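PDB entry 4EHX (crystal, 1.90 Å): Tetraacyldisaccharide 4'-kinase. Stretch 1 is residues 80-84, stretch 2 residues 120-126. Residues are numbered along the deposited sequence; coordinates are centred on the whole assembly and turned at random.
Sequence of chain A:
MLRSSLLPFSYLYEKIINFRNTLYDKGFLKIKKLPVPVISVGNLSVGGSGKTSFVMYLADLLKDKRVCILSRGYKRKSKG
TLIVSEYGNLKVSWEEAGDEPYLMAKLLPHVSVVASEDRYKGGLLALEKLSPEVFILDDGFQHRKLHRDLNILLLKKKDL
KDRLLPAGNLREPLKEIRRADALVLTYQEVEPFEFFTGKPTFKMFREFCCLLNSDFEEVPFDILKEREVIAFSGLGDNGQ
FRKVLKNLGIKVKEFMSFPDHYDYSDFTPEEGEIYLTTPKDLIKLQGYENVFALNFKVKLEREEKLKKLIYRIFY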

# COMPACT_ATOMS: atom_id res chain seq x y z
N GLY A 80 -14.48 -7.69 12.74
CA GLY A 80 -14.31 -9.13 12.58
C GLY A 80 -13.56 -9.40 11.29
O GLY A 80 -12.58 -8.72 10.99
N THR A 81 -14.02 -10.38 10.54
CA THR A 81 -13.41 -10.68 9.24
C THR A 81 -14.43 -10.39 8.15
O THR A 81 -15.60 -10.72 8.29
CB THR A 81 -12.98 -12.14 9.18
OG1 THR A 81 -12.06 -12.40 10.25
CG2 THR A 81 -12.29 -12.43 7.87
N LEU A 82 -13.99 -9.75 7.08
CA LEU A 82 -14.90 -9.27 6.05
C LEU A 82 -14.31 -9.53 4.66
O LEU A 82 -13.19 -9.11 4.38
CB LEU A 82 -15.14 -7.77 6.22
CG LEU A 82 -15.96 -7.08 5.12
CD1 LEU A 82 -17.37 -7.63 5.13
CD2 LEU A 82 -15.95 -5.58 5.31
N ILE A 83 -15.04 -10.24 3.81
CA ILE A 83 -14.62 -10.37 2.43
C ILE A 83 -15.00 -9.08 1.71
O ILE A 83 -16.17 -8.75 1.58
CB ILE A 83 -15.26 -11.58 1.72
CG1 ILE A 83 -14.71 -12.89 2.31
CG2 ILE A 83 -15.00 -11.51 0.20
CD1 ILE A 83 -15.45 -14.15 1.83
N VAL A 84 -13.99 -8.34 1.29
CA VAL A 84 -14.20 -7.06 0.62
C VAL A 84 -14.40 -7.27 -0.88
O VAL A 84 -15.25 -6.64 -1.51
CB VAL A 84 -12.97 -6.16 0.84
CG1 VAL A 84 -13.08 -4.87 0.02
CG2 VAL A 84 -12.80 -5.87 2.32
N TYR A 120 -4.45 -14.10 10.31
CA TYR A 120 -4.70 -15.54 10.29
C TYR A 120 -6.19 -15.88 10.14
O TYR A 120 -6.56 -16.68 9.27
CB TYR A 120 -4.13 -16.20 11.55
CG TYR A 120 -4.33 -17.70 11.58
CD1 TYR A 120 -3.46 -18.56 10.93
CD2 TYR A 120 -5.41 -18.26 12.28
CE1 TYR A 120 -3.65 -19.94 10.95
CE2 TYR A 120 -5.60 -19.63 12.32
CZ TYR A 120 -4.71 -20.46 11.66
OH TYR A 120 -4.90 -21.82 11.70
N LYS A 121 -7.04 -15.28 10.98
CA LYS A 121 -8.48 -15.51 10.86
C LYS A 121 -9.02 -15.07 9.50
O LYS A 121 -9.93 -15.70 8.96
CB LYS A 121 -9.25 -14.78 11.97
CG LYS A 121 -9.02 -15.35 13.35
CD LYS A 121 -9.77 -14.54 14.42
CE LYS A 121 -9.72 -15.24 15.77
NZ LYS A 121 -8.37 -15.81 16.05
N GLY A 122 -8.47 -14.00 8.95
CA GLY A 122 -8.85 -13.55 7.62
C GLY A 122 -8.47 -14.63 6.62
O GLY A 122 -9.25 -14.95 5.71
N GLY A 123 -7.29 -15.20 6.79
CA GLY A 123 -6.84 -16.29 5.95
C GLY A 123 -7.75 -17.51 6.03
O GLY A 123 -8.04 -18.13 5.01
N LEU A 124 -8.21 -17.86 7.22
CA LEU A 124 -9.11 -19.01 7.35
C LEU A 124 -10.43 -18.78 6.62
O LEU A 124 -10.94 -19.68 5.96
CB LEU A 124 -9.41 -19.34 8.83
CG LEU A 124 -8.25 -19.91 9.66
CD1 LEU A 124 -8.77 -20.39 11.01
CD2 LEU A 124 -7.56 -21.03 8.91
N LEU A 125 -10.99 -17.59 6.75
CA LEU A 125 -12.25 -17.31 6.07
C LEU A 125 -12.05 -17.38 4.56
O LEU A 125 -12.89 -17.91 3.83
CB LEU A 125 -12.79 -15.92 6.45
CG LEU A 125 -14.03 -15.50 5.67
CD1 LEU A 125 -15.24 -16.36 6.04
CD2 LEU A 125 -14.34 -14.02 5.88
N ALA A 126 -10.93 -16.84 4.09
CA ALA A 126 -10.64 -16.87 2.67
C ALA A 126 -10.50 -18.32 2.19
O ALA A 126 -11.02 -18.68 1.13
CB ALA A 126 -9.35 -16.08 2.37

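This is a small strand-on-helix contact, held by shape and apolar burial, with no hydrogen bond passing between the two stretches. The strand and the helix 120-126 run at 55° to one another, their axes approaching to 8.4 Å. The spacing is far from uniform when read from CA to CA: Thr81 and Gly122 lie 5.6 Å apart, whereas Ile83 and Ala126 lie 7.6 Å apart. The backbones are thus closest where the helix carries a glycine and spread apart farther along the strand.

Three backbone hydrogen bonds join residues of the helix stretch. Leu124 N donates to Tyr120 O at 2.9 Å, Leu125 N to Lys121 O at 3.1 Å, and Ala126 N to Gly122 O at 3.0 Å. The helix atoms that meet the strand most closely are carbons, and the strand answers by alternation: Thr81 directs its CB toward the helix, Leu82 directs its own away, and Ile83 leaves sideways but brings its end back nearer.

The apolar packing centres on Leu125, whose CB points toward the strand and whose rotamer is t, p. Leu125 CD2 lies between Thr81 and Ile83, 3.3 Å from Thr81 CG2, a tight methyl-to-methyl approach, and 3.8 Å from Ile83 CG1, a comfortable van der Waals distance. Ile83, in the m, t rotamer, comes closest to the leucine with CG1, and its CD1 lies not far behind, 4.2 Å from Leu125 CD2. One leucine methyl serves two strand residues on the same side of the strand, and together the two stretches bury 217 Å².

The second kind of contact is a side chain against bare backbone. Thr81 CG2 sits 3.6 Å from Gly122 CA, so the methyl rests directly on the helix backbone. A CB placed ideally on Gly122 would point sideways and lie 4.2 Å from Thr81 CG2, so this contact alone does not demand glycine; the residue offers a smooth, low surface.

The polar atoms stay out of the pairing. Thr81, with chi1 in m, turns CG2 to the glycine and the leucine, while its OG1 finds a hydrogen bond elsewhere in the structure. Thr81 OG1 also lies 4.1 Å from Lys121 CB, but this is merely contact with the base of the lysine, whose end leads away from the strand. The rule to read here is economical: a threonine methyl over a glycine, a leucine methyl beside it, and an isoleucine to extend the apolar patch.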